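Local coordinates for protein fatty Acyl-Adenylate Ligase (Escherichia coli, PDB 3PBK) that belongs to the ANL superfamily of AMP-binding enzymes and is modelled with 5'-O-[(S)-(dodecanoyloxy)(hydroxy)phosphoryl]adenosine bound, at residues K267-V272 against L297-V302. Numbering follows the deposited sequence.
Sequences KNRGTV and LSCWRV
T271 O is gripped by two successive amides. V302 N lies nearly along the C=O axis, 3.1 Å from T271 O, with an almost straight N-H (170°). The bond from R301 N to T271 O is shorter, 2.7 Å, but more bent, its donor in the carbonyl plane on a lone pair. W300, a wide flat ring, turns its edge to the same oxygen, CD1 lying 3.2 Å from T271 O. Threonine offers both a hydroxyl and a methyl: T271 OG1 makes a weak hydrogen bond to C299 O, while its CG2 lies beside R301 CB. Next come V272 and V302, paired in parallel with their side chains on one sheet face, V272 CG2 4.0 Å from V302 CB; beta-branching suits such extended chain. Here strands 272-275 and 302-305 begin as neighbours in the mixed sheet of the AMP-binding domain, and V272 also borders the bound 1ZZ. Farther back, C299 lays its small, polarisable SG over the centre of the R269 guanidinium, 3.4 Å above its plane. R269 is steadied by D296 O and S266 O. The type I turn from L297 to W300, closed by W300 N to L297 O, carries C299 at its third position. W261 and F327 meet the W300 indole edge-to-face, and D218 and K213 O hold R301 NH2.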
loop_
_atom_site.group_PDB
_atom_site.type_symbol
_atom_site.label_atom_id
_atom_site.label_comp_id
_atom_site.label_asym_id
_atom_site.label_seq_id
_atom_site.Cartn_x
_atom_site.Cartn_y
_atom_site.Cartn_z
ATOM N N LYS A 267 -10.875 14.807 16.470
ATOM C CA LYS A 267 -12.311 15.076 16.539
ATOM C C LYS A 267 -13.081 13.974 17.255
ATOM O O LYS A 267 -13.943 14.244 18.089
ATOM C CB LYS A 267 -12.894 15.258 15.133
ATOM C CG LYS A 267 -14.357 15.690 15.116
ATOM C CD LYS A 267 -14.970 15.509 13.738
ATOM C CE LYS A 267 -16.439 15.922 13.709
ATOM N NZ LYS A 267 -16.632 17.370 13.360
ATOM N N ASN A 268 -12.774 12.731 16.916
ATOM C CA ASN A 268 -13.492 11.595 17.465
ATOM C C ASN A 268 -12.653 10.806 18.454
ATOM O O ASN A 268 -12.973 9.649 18.765
ATOM C CB ASN A 268 -13.945 10.666 16.338
ATOM C CG ASN A 268 -15.027 11.280 15.479
ATOM O OD1 ASN A 268 -15.319 10.790 14.388
ATOM N ND2 ASN A 268 -15.636 12.362 15.966
ATOM N N ARG A 269 -11.576 11.418 18.942
ATOM C CA ARG A 269 -10.670 10.704 19.827
ATOM C C ARG A 269 -10.217 9.400 19.174
ATOM O O ARG A 269 -10.152 8.352 19.828
ATOM C CB ARG A 269 -11.359 10.408 21.155
ATOM C CG ARG A 269 -11.791 11.645 21.910
ATOM C CD ARG A 269 -10.593 12.359 22.497
ATOM N NE ARG A 269 -9.952 13.242 21.524
ATOM C CZ ARG A 269 -8.695 13.670 21.624
ATOM N NH1 ARG A 269 -7.931 13.285 22.645
ATOM N NH2 ARG A 269 -8.199 14.472 20.696
ATOM N N GLY A 270 -9.921 9.481 17.877
ATOM C CA GLY A 270 -9.399 8.367 17.107
ATOM C C GLY A 270 -8.161 7.755 17.730
ATOM O O GLY A 270 -7.435 8.401 18.485
ATOM N N THR A 271 -7.897 6.501 17.405
ATOM C CA THR A 271 -6.917 5.747 18.167
ATOM C C THR A 271 -5.830 5.117 17.309
ATOM O O THR A 271 -4.652 5.171 17.647
ATOM C CB THR A 271 -7.633 4.658 18.992
ATOM O OG1 THR A 271 -7.901 5.166 20.305
ATOM C CG2 THR A 271 -6.776 3.429 19.105
ATOM N N VAL A 272 -6.241 4.514 16.201
ATOM C CA VAL A 272 -5.334 3.776 15.337
ATOM C C VAL A 272 -5.424 4.331 13.930
ATOM O O VAL A 272 -6.505 4.613 13.423
ATOM C CB VAL A 272 -5.670 2.258 15.332
ATOM C CG1 VAL A 272 -4.994 1.547 14.175
ATOM C CG2 VAL A 272 -5.251 1.629 16.631
ATOM N N LEU A 297 -3.829 15.131 20.424
ATOM C CA LEU A 297 -3.485 13.868 19.790
ATOM C C LEU A 297 -3.088 12.785 20.783
ATOM O O LEU A 297 -2.533 11.761 20.401
ATOM C CB LEU A 297 -2.376 14.092 18.758
ATOM C CG LEU A 297 -2.795 14.141 17.287
ATOM C CD1 LEU A 297 -4.225 14.611 17.131
ATOM C CD2 LEU A 297 -1.837 14.997 16.490
ATOM N N SER A 298 -3.390 13.011 22.055
ATOM C CA SER A 298 -3.086 12.043 23.110
ATOM C C SER A 298 -3.832 10.721 22.920
ATOM O O SER A 298 -3.364 9.662 23.332
ATOM C CB SER A 298 -3.417 12.652 24.473
ATOM O OG SER A 298 -4.513 13.551 24.372
ATOM N N CYS A 299 -4.991 10.808 22.282
ATOM C CA CYS A 299 -5.837 9.662 21.991
ATOM C C CYS A 299 -5.215 8.738 20.931
ATOM O O CYS A 299 -5.544 7.542 20.843
ATOM C CB CYS A 299 -7.186 10.168 21.485
ATOM S SG CYS A 299 -7.053 11.097 19.912
ATOM N N TRP A 300 -4.337 9.309 20.112
ATOM C CA TRP A 300 -3.707 8.553 19.044
ATOM C C TRP A 300 -2.763 7.534 19.659
ATOM O O TRP A 300 -1.662 7.876 20.087
ATOM C CB TRP A 300 -2.946 9.480 18.095
ATOM C CG TRP A 300 -2.665 8.869 16.752
ATOM C CD1 TRP A 300 -2.881 7.575 16.380
ATOM C CD2 TRP A 300 -2.094 9.521 15.613
ATOM N NE1 TRP A 300 -2.495 7.382 15.076
ATOM C CE2 TRP A 300 -2.003 8.562 14.581
ATOM C CE3 TRP A 300 -1.653 10.819 15.359
ATOM C CZ2 TRP A 300 -1.492 8.865 13.317
ATOM C CZ3 TRP A 300 -1.149 11.117 14.097
ATOM C CH2 TRP A 300 -1.074 10.146 13.096
ATOM N N ARG A 301 -3.199 6.281 19.698
ATOM C CA ARG A 301 -2.471 5.215 20.387
ATOM C C ARG A 301 -1.432 4.519 19.504
ATOM O O ARG A 301 -0.338 4.172 19.958
ATOM C CB ARG A 301 -3.474 4.193 20.913
ATOM C CG ARG A 301 -2.887 3.144 21.817
ATOM C CD ARG A 301 -3.968 2.197 22.293
ATOM N NE ARG A 301 -4.246 1.132 21.338
ATOM C CZ ARG A 301 -3.408 0.137 21.081
ATOM N NH1 ARG A 301 -2.231 0.087 21.687
ATOM N NH2 ARG A 301 -3.741 -0.804 20.213
ATOM N N VAL A 302 -1.787 4.307 18.243
ATOM C CA VAL A 302 -0.891 3.660 17.298
ATOM C C VAL A 302 -0.866 4.397 15.959
ATOM O O VAL A 302 -1.859 4.417 15.225
ATOM C CB VAL A 302 -1.276 2.178 17.087
ATOM C CG1 VAL A 302 -0.330 1.504 16.090
ATOM C CG2 VAL A 302 -1.274 1.445 18.412
#